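Local structure of 3-keto-5-aminohexanoate cleavage enzyme (3E49) at residues I18-M23 with G134-H139; N84-G89 with L109-M114; L262-G267 with A274-K279. The protein probably cleaves 3-keto-5-aminohexanoate, or a related beta-keto acid, with the help of a zinc ion held in its TIM barrel. All coordinates share one frame; numbering follows the deposited sequence.

Contact 1. Residues I18-M23 with G134-H139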
loop_
_atom_site.group_PDB
_atom_site.type_symbol
_atom_site.label_atom_id
_atom_site.label_comp_id
_atom_site.label_asym_id
_atom_site.label_seq_id
_atom_site.Cartn_x
_atom_site.Cartn_y
_atom_site.Cartn_z
ATOM N N ILE A 18 5.669 -6.506 30.685
ATOM C CA ILE A 18 4.230 -6.542 30.376
ATOM C C ILE A 18 3.522 -7.732 31.015
ATOM O O ILE A 18 2.538 -7.563 31.783
ATOM C CB ILE A 18 3.990 -6.476 28.854
ATOM C CG1 ILE A 18 4.101 -5.006 28.414
ATOM C CG2 ILE A 18 2.595 -6.944 28.523
ATOM C CD1 ILE A 18 4.006 -4.765 26.889
ATOM N N HIS A 19 3.989 -8.923 30.668
ATOM C CA HIS A 19 3.463 -10.135 31.229
ATOM C C HIS A 19 3.732 -10.225 32.765
ATOM O O HIS A 19 4.712 -9.647 33.263
ATOM C CB HIS A 19 4.039 -11.356 30.515
ATOM C CG HIS A 19 3.689 -11.427 29.055
ATOM N ND1 HIS A 19 4.620 -11.688 28.073
ATOM C CD2 HIS A 19 2.514 -11.235 28.411
ATOM C CE1 HIS A 19 4.040 -11.688 26.893
ATOM N NE2 HIS A 19 2.751 -11.424 27.069
ATOM N N THR A 20 2.845 -10.936 33.476
ATOM C CA THR A 20 2.996 -11.182 34.915
ATOM C C THR A 20 3.239 -12.689 35.207
ATOM O O THR A 20 2.873 -13.563 34.408
ATOM C CB THR A 20 1.868 -10.547 35.699
ATOM O OG1 THR A 20 0.669 -11.320 35.572
ATOM C CG2 THR A 20 1.645 -9.115 35.249
ATOM N N PRO A 21 3.947 -13.007 36.316
ATOM C CA PRO A 21 4.356 -14.380 36.613
ATOM C C PRO A 21 3.225 -15.390 36.723
ATOM O O PRO A 21 3.391 -16.566 36.400
ATOM C CB PRO A 21 5.115 -14.242 37.956
ATOM C CG PRO A 21 5.537 -12.839 38.034
ATOM C CD PRO A 21 4.408 -12.069 37.358
ATOM N N SER A 22 2.065 -14.930 37.149
ATOM C CA SER A 22 0.904 -15.811 37.248
ATOM C C SER A 22 0.397 -16.262 35.880
ATOM O O SER A 22 -0.370 -17.202 35.785
ATOM C CB SER A 22 -0.209 -15.110 38.022
ATOM O OG SER A 22 0.211 -14.828 39.355
HETATM N N MSE A 23 0.808 -15.577 34.821
HETATM C CA MSE A 23 0.382 -15.918 33.468
HETATM C C MSE A 23 1.062 -17.132 32.905
HETATM O O MSE A 23 0.520 -17.818 32.038
HETATM C CB MSE A 23 0.660 -14.745 32.536
HETATM C CG MSE A 23 -0.008 -13.476 32.939
HETATM SE SE MSE A 23 0.142 -12.098 31.599
HETATM C CE MSE A 23 -0.746 -10.875 32.495
ATOM N N GLY A 134 -0.641 -9.317 44.544
ATOM C CA GLY A 134 -1.543 -8.218 44.338
ATOM C C GLY A 134 -1.131 -7.234 43.273
ATOM O O GLY A 134 -1.997 -6.648 42.601
ATOM N N TRP A 135 0.183 -7.057 43.091
ATOM C CA TRP A 135 0.650 -6.050 42.161
ATOM C C TRP A 135 0.226 -6.370 40.727
ATOM O O TRP A 135 0.042 -5.472 39.932
ATOM C CB TRP A 135 2.188 -5.881 42.246
ATOM C CG TRP A 135 2.973 -7.011 41.679
ATOM C CD1 TRP A 135 3.501 -8.062 42.344
ATOM C CD2 TRP A 135 3.306 -7.201 40.302
ATOM N NE1 TRP A 135 4.130 -8.907 41.477
ATOM C CE2 TRP A 135 4.017 -8.403 40.212
ATOM C CE3 TRP A 135 3.057 -6.464 39.133
ATOM C CZ2 TRP A 135 4.491 -8.895 39.012
ATOM C CZ3 TRP A 135 3.536 -6.955 37.923
ATOM C CH2 TRP A 135 4.229 -8.157 37.874
ATOM N N GLU A 136 0.035 -7.648 40.435
ATOM C CA GLU A 136 -0.237 -8.105 39.056
ATOM C C GLU A 136 -1.544 -7.547 38.483
ATOM O O GLU A 136 -1.558 -6.994 37.374
ATOM C CB GLU A 136 -0.235 -9.630 38.997
ATOM C CG GLU A 136 1.091 -10.291 39.401
ATOM C CD GLU A 136 1.043 -11.797 39.259
ATOM O OE1 GLU A 136 1.163 -12.314 38.117
ATOM O OE2 GLU A 136 0.914 -12.503 40.296
ATOM N N ARG A 137 -2.636 -7.684 39.228
ATOM C CA ARG A 137 -3.923 -7.174 38.738
ATOM C C ARG A 137 -3.872 -5.660 38.596
ATOM O O ARG A 137 -4.338 -5.110 37.614
ATOM C CB ARG A 137 -5.090 -7.609 39.637
ATOM C CG ARG A 137 -6.415 -6.939 39.278
ATOM C CD ARG A 137 -7.566 -7.534 40.060
ATOM N NE ARG A 137 -7.820 -8.895 39.603
ATOM C CZ ARG A 137 -8.538 -9.192 38.529
ATOM N NH1 ARG A 137 -9.088 -8.222 37.788
ATOM N NH2 ARG A 137 -8.690 -10.458 38.184
ATOM N N GLU A 138 -3.286 -5.001 39.585
ATOM C CA GLU A 138 -3.138 -3.561 39.577
ATOM C C GLU A 138 -2.310 -3.099 38.351
ATOM O O GLU A 138 -2.653 -2.117 37.689
ATOM C CB GLU A 138 -2.451 -3.125 40.877
ATOM N N HIS A 139 -1.212 -3.797 38.091
ATOM C CA HIS A 139 -0.351 -3.524 36.925
ATOM C C HIS A 139 -1.181 -3.488 35.634
ATOM O O HIS A 139 -1.070 -2.544 34.843
ATOM C CB HIS A 139 0.754 -4.583 36.884
ATOM C CG HIS A 139 1.430 -4.752 35.564
ATOM N ND1 HIS A 139 2.457 -3.934 35.141
ATOM C CD2 HIS A 139 1.307 -5.720 34.623
ATOM C CE1 HIS A 139 2.897 -4.358 33.969
ATOM N NE2 HIS A 139 2.216 -5.440 33.633
#
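T20 and S22 bind the carboxylate of E136 while H139 reaches the backbone of I18, a largely polar docking of a loop on a helix in the TIM barrel. The loop is the one between strand 10-13 and helix 31-44. Helix 134-141 belongs to the long excursion between strands 109-113 and 168-173, so two connections far apart in the chain meet here.

E136 shows how one carboxylate can organise a turn. Its OE1 accepts from two donors on different sides: T20 OG1 at 2.8 Å on the anti side, and the backbone N of S22 at 2.9 Å on the syn side. OE2 receives the S22 hydroxyl, OG, at 2.6 Å on its syn side, and also the N of H133. S22 OG in turn accepts from A132 N, which joins the loop to the residues just before the helix in a small hydrogen-bonded network. This many donors is consistent with a glutamate that stays ionised although it is buried. The loop is itself folded back here, M23 N bonding to T20 O.

Beside this polar patch lies an apolar one. The pyrrolidine of P21 and the six-membered end of the W135 indole meet tip to tip, P21 CD standing 3.6 Å from W135 CZ2. The same indole has E136 CG over the centre of one face, and its NE1 is spent on D58 O. T20 CG2 fills the angle between W135 and H139, 3.5 Å from H139 CD2.

With CG anti to its backbone N (chi1 160°), H139 reaches toward the loop. Its imidazole ring also meets that of H92, and H139 NE2 donates to I18 O at 2.8 Å, with the oxygen close to the ring plane.

Contact 2. Residues N84-G89 with L109-M114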
loop_
_atom_site.group_PDB
_atom_site.type_symbol
_atom_site.label_atom_id
_atom_site.label_comp_id
_atom_site.label_asym_id
_atom_site.label_seq_id
_atom_site.Cartn_x
_atom_site.Cartn_y
_atom_site.Cartn_z
ATOM N N ASN A 84 21.280 -6.009 25.596
ATOM C CA ASN A 84 20.498 -4.856 25.259
ATOM C C ASN A 84 19.588 -4.553 26.445
ATOM O O ASN A 84 18.747 -5.358 26.778
ATOM C CB ASN A 84 19.706 -5.214 24.000
ATOM C CG ASN A 84 18.741 -4.155 23.570
ATOM O OD1 ASN A 84 18.498 -3.158 24.261
ATOM N ND2 ASN A 84 18.135 -4.381 22.401
ATOM N N LEU A 85 19.784 -3.422 27.107
ATOM C CA LEU A 85 18.954 -3.051 28.269
ATOM C C LEU A 85 17.830 -2.115 27.956
ATOM O O LEU A 85 18.009 -1.159 27.227
ATOM C CB LEU A 85 19.789 -2.321 29.326
ATOM C CG LEU A 85 21.017 -3.115 29.782
ATOM C CD1 LEU A 85 21.700 -2.343 30.932
ATOM C CD2 LEU A 85 20.626 -4.553 30.164
ATOM N N THR A 86 16.694 -2.354 28.602
ATOM C CA THR A 86 15.533 -1.515 28.448
ATOM C C THR A 86 15.702 -0.141 29.118
ATOM O O THR A 86 16.408 -0.038 30.121
ATOM C CB THR A 86 14.281 -2.184 29.056
ATOM O OG1 THR A 86 13.174 -1.330 28.836
ATOM C CG2 THR A 86 14.422 -2.400 30.582
ATOM N N THR A 87 15.106 0.898 28.518
ATOM C CA THR A 87 15.026 2.233 29.100
ATOM C C THR A 87 13.581 2.563 29.389
ATOM O O THR A 87 13.251 3.684 29.716
ATOM C CB THR A 87 15.609 3.349 28.210
ATOM O OG1 THR A 87 14.832 3.562 27.009
ATOM C CG2 THR A 87 17.001 3.047 27.892
ATOM N N GLY A 88 12.714 1.581 29.215
ATOM C CA GLY A 88 11.292 1.768 29.458
ATOM C C GLY A 88 10.989 1.127 30.778
ATOM O O GLY A 88 10.697 1.814 31.789
ATOM N N GLY A 89 11.167 -0.197 30.766
ATOM C CA GLY A 89 10.886 -1.052 31.901
ATOM C C GLY A 89 9.370 -1.079 31.979
ATOM O O GLY A 89 8.684 -1.390 30.985
ATOM N N LEU A 109 23.799 -1.851 23.477
ATOM C CA LEU A 109 22.466 -1.482 23.015
ATOM C C LEU A 109 21.565 -1.151 24.188
ATOM O O LEU A 109 21.709 -1.750 25.265
ATOM C CB LEU A 109 21.815 -2.657 22.252
ATOM C CG LEU A 109 22.136 -2.905 20.801
ATOM C CD1 LEU A 109 21.569 -4.283 20.340
ATOM C CD2 LEU A 109 21.657 -1.712 19.942
ATOM N N ALA A 110 20.610 -0.242 23.951
ATOM C CA ALA A 110 19.545 0.025 24.896
ATOM C C ALA A 110 18.271 0.216 24.072
ATOM O O ALA A 110 18.343 0.714 22.936
ATOM C CB ALA A 110 19.833 1.274 25.715
ATOM N N SER A 111 17.118 -0.166 24.610
ATOM C CA SER A 111 15.879 0.030 23.867
ATOM C C SER A 111 15.478 1.477 24.048
ATOM O O SER A 111 15.823 2.084 25.061
ATOM C CB SER A 111 14.800 -0.921 24.376
ATOM O OG SER A 111 14.376 -0.547 25.678
ATOM N N LEU A 112 14.756 2.047 23.083
ATOM C CA LEU A 112 14.312 3.439 23.159
ATOM C C LEU A 112 12.934 3.502 22.488
ATOM O O LEU A 112 12.819 3.309 21.265
ATOM C CB LEU A 112 15.317 4.388 22.474
ATOM C CG LEU A 112 15.075 5.910 22.376
ATOM C CD1 LEU A 112 14.531 6.521 23.617
ATOM C CD2 LEU A 112 16.355 6.643 21.993
ATOM N N ASN A 113 11.903 3.691 23.294
ATOM C CA ASN A 113 10.542 3.810 22.804
ATOM C C ASN A 113 10.422 5.175 22.125
ATOM O O ASN A 113 10.867 6.166 22.674
ATOM C CB ASN A 113 9.568 3.625 23.957
ATOM C CG ASN A 113 8.108 3.681 23.523
ATOM O OD1 ASN A 113 7.679 4.612 22.881
ATOM N ND2 ASN A 113 7.339 2.705 23.950
HETATM N N MSE A 114 9.803 5.246 20.941
HETATM C CA MSE A 114 9.877 6.492 20.183
HETATM C C MSE A 114 8.742 7.469 20.233
HETATM O O MSE A 114 8.645 8.341 19.368
HETATM C CB MSE A 114 10.283 6.181 18.724
HETATM C CG MSE A 114 11.755 5.802 18.586
HETATM SE SE MSE A 114 12.961 7.221 19.133
HETATM C CE MSE A 114 12.421 8.595 18.156
HETATM O O HOH W 1 11.734 -2.125 26.481
HETATM O O HOH W 2 12.266 4.256 26.327
#
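The side chains of N84 and L109 cross at a slant on one face of two parallel barrel strands, the amide carbon N84 CG resting 3.7 Å from L109 CB. With CG anti to its backbone N (chi1 175°), N84 turns its amide along the neighbouring strand, and ND2 goes on to E170. L85 and A110 point to the other face. Between the strands L85 N donates to L109 O, and S111 N to L85 O at 2.9 Å.

Beyond L85 the first chain leaves the strand, and hydroxyls take over the pairing. S111 OG accepts from T87 N at 3.3 Å. T87 OG1, held between its backbone N and carbonyl carbon (chi1 67°), donates to S111 O at 2.6 Å, and a water carries it on to N113 N. T86 OG1 accepts from G88 N and G89 N, an ST turn and ST motif that curl the chain away, while a second water links T86 OG1 with S111 OG.

The pair forms the two strands of a beta-alpha-beta unit whose helix is 95-105. Strand 48-54 flanks it, its zinc ligands H50 and H52 touching S111 and T86; strand 168-173 flanks it beside A110, and helix 176-187 packs against N113 and M114.

Contact 3. Residues L262-G267 with A274-K279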
loop_
_atom_site.group_PDB
_atom_site.type_symbol
_atom_site.label_atom_id
_atom_site.label_comp_id
_atom_site.label_asym_id
_atom_site.label_seq_id
_atom_site.Cartn_x
_atom_site.Cartn_y
_atom_site.Cartn_z
ATOM N N LEU A 262 3.790 -15.303 25.220
ATOM C CA LEU A 262 3.921 -16.414 26.155
ATOM C C LEU A 262 3.786 -17.783 25.478
ATOM O O LEU A 262 4.119 -18.808 26.091
ATOM C CB LEU A 262 2.886 -16.276 27.277
ATOM C CG LEU A 262 3.052 -15.124 28.266
ATOM C CD1 LEU A 262 2.063 -15.166 29.329
ATOM C CD2 LEU A 262 4.438 -15.213 28.906
ATOM N N TRP A 263 3.435 -17.783 24.188
ATOM C CA TRP A 263 3.091 -19.003 23.433
ATOM C C TRP A 263 4.096 -19.530 22.449
ATOM O O TRP A 263 4.894 -18.795 21.905
ATOM C CB TRP A 263 1.792 -18.764 22.619
ATOM C CG TRP A 263 0.846 -17.999 23.378
ATOM C CD1 TRP A 263 0.677 -16.636 23.352
ATOM C CD2 TRP A 263 -0.053 -18.502 24.368
ATOM N NE1 TRP A 263 -0.278 -16.268 24.267
ATOM C CE2 TRP A 263 -0.740 -17.392 24.908
ATOM C CE3 TRP A 263 -0.348 -19.783 24.844
ATOM C CZ2 TRP A 263 -1.711 -17.526 25.905
ATOM C CZ3 TRP A 263 -1.299 -19.921 25.832
ATOM C CH2 TRP A 263 -1.985 -18.799 26.347
ATOM N N ILE A 264 4.019 -20.837 22.204
ATOM C CA ILE A 264 4.886 -21.488 21.249
ATOM C C ILE A 264 4.077 -22.035 20.113
ATOM O O ILE A 264 4.596 -22.332 19.055
ATOM C CB ILE A 264 5.729 -22.592 21.887
ATOM C CG1 ILE A 264 6.832 -23.058 20.920
ATOM C CG2 ILE A 264 4.839 -23.766 22.369
ATOM C CD1 ILE A 264 7.834 -21.985 20.527
ATOM N N ALA A 265 2.780 -22.139 20.328
ATOM C CA ALA A 265 1.873 -22.571 19.305
ATOM C C ALA A 265 0.514 -22.235 19.895
ATOM O O ALA A 265 0.414 -21.897 21.076
ATOM C CB ALA A 265 2.029 -24.029 19.056
ATOM N N PRO A 266 -0.542 -22.259 19.080
ATOM C CA PRO A 266 -1.860 -21.920 19.628
ATOM C C PRO A 266 -2.229 -22.702 20.874
ATOM O O PRO A 266 -2.207 -23.928 20.858
ATOM C CB PRO A 266 -2.806 -22.247 18.489
ATOM C CG PRO A 266 -1.971 -22.113 17.248
ATOM C CD PRO A 266 -0.589 -22.551 17.634
ATOM N N GLY A 267 -2.552 -21.987 21.945
ATOM C CA GLY A 267 -2.919 -22.611 23.224
ATOM C C GLY A 267 -1.841 -23.426 23.937
ATOM O O GLY A 267 -2.145 -24.203 24.848
ATOM N N ALA A 274 14.252 -19.976 24.262
ATOM C CA ALA A 274 14.942 -20.732 23.232
ATOM C C ALA A 274 13.989 -21.509 22.308
ATOM O O ALA A 274 14.236 -21.647 21.125
ATOM C CB ALA A 274 15.995 -21.663 23.869
ATOM N N ALA A 275 12.876 -21.995 22.826
ATOM C CA ALA A 275 11.910 -22.701 22.015
ATOM C C ALA A 275 11.457 -21.784 20.869
ATOM O O ALA A 275 11.334 -22.228 19.724
ATOM C CB ALA A 275 10.708 -23.097 22.875
ATOM N N GLN A 276 11.230 -20.507 21.194
ATOM C CA GLN A 276 10.791 -19.503 20.214
ATOM C C GLN A 276 11.866 -19.156 19.203
ATOM O O GLN A 276 11.549 -18.908 18.022
ATOM C CB GLN A 276 10.300 -18.253 20.931
ATOM C CG GLN A 276 9.013 -18.466 21.700
ATOM C CD GLN A 276 8.527 -17.210 22.387
ATOM O OE1 GLN A 276 9.273 -16.249 22.501
ATOM N NE2 GLN A 276 7.254 -17.195 22.803
ATOM N N VAL A 277 13.137 -19.156 19.639
ATOM C CA VAL A 277 14.241 -18.919 18.723
ATOM C C VAL A 277 14.262 -20.082 17.741
ATOM O O VAL A 277 14.473 -19.904 16.531
ATOM C CB VAL A 277 15.607 -18.779 19.462
ATOM C CG1 VAL A 277 16.758 -18.685 18.467
ATOM C CG2 VAL A 277 15.630 -17.558 20.415
ATOM N N ARG A 278 14.061 -21.293 18.239
ATOM C CA ARG A 278 14.047 -22.471 17.342
ATOM C C ARG A 278 12.912 -22.428 16.344
ATOM O O ARG A 278 13.075 -22.819 15.195
ATOM C CB ARG A 278 13.999 -23.781 18.139
ATOM C CG ARG A 278 15.306 -24.082 18.867
ATOM C CD ARG A 278 15.361 -25.492 19.447
ATOM N NE ARG A 278 14.403 -25.709 20.514
ATOM C CZ ARG A 278 14.601 -25.438 21.789
ATOM N NH1 ARG A 278 15.759 -24.938 22.207
ATOM N NH2 ARG A 278 13.627 -25.685 22.649
ATOM N N LYS A 279 11.763 -21.944 16.770
ATOM C CA LYS A 279 10.602 -21.895 15.892
ATOM C C LYS A 279 10.846 -20.939 14.729
ATOM O O LYS A 279 10.646 -21.306 13.589
ATOM C CB LYS A 279 9.343 -21.516 16.671
ATOM C CG LYS A 279 8.019 -21.939 16.034
ATOM C CD LYS A 279 7.941 -23.466 15.992
ATOM C CE LYS A 279 6.653 -23.987 15.406
ATOM N NZ LYS A 279 6.824 -25.418 14.912
#
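I264 and Q276 carry this contact between the segment that follows the last barrel strand, 253-256, and the helix after it, 273-286. The close-packed part is small and built round one methyl group. With CG1 anti to its backbone N (chi1 -168°), I264 sends its ethyl branch across to the helix, where CD1 lies 3.6 Å from A275 O and 3.9 Å from A275 CB. From the next helix position, Q276 CG lies 3.9 Å from I264 CD1. One terminal carbon thus meets a peptide group and the side chains of A275 and Q276 closely.

Next to it, on the buried side, Q276 supplies the polar half. Its chain runs extended beyond CG, and NE2 donates to W263 O at 3.0 Å from above the plane of that carbonyl. The same NE2 serves S261 O, so a single amide group binds two backbone oxygens of the loop; OE1 has weaker bonds to G257 N and Q240 NE2. In this way a buried side chain satisfies itself on the backbone leading out of the strand.

Away from I264 the contact thins. K279 offers only its CB, 4.2 Å from I264 CD1, before its chain bends at chi2 (65°) and leaves for other partners. Its NZ bonds to Q282 OE1 and to E285 O of the second subunit. A265 and the exposed P266 lie at that same outer border, both packing on S288 of the second subunit. The chain turns a corner at I264, and I264 with A265 fits a classic beta bulge.

On its far side the helix lays V277 against A44 of helix 31-44 and V256 of strand 253-256. This is the final beta-alpha unit of a TIM barrel, whose helix 273-286 packs beside helix 31-44, as strands 253-256 and 10-13 pair to close the ring.

How the contacts relate
The three contacts lie at increasing distance from one metal site. Contact 2 is the innermost: the side chain of T86 lies about 4 Å from the zinc, which is bound by H50, H52 and E259, and the side chain of S111 comes within about 3 Å of the H50 side chain. Contact 1 lies farther out, the side chain of I18 about 7 Å from the zinc, and contact 3 farther still, the side chain of Q276 about 13 Å from the zinc. Contacts 1 and 3 touch directly, L262 CD1 packing 3.5 Å from M23 CB. Along the chain, contact 2 is nested inside the loop that contact 1 closes, whereas contact 3 follows both.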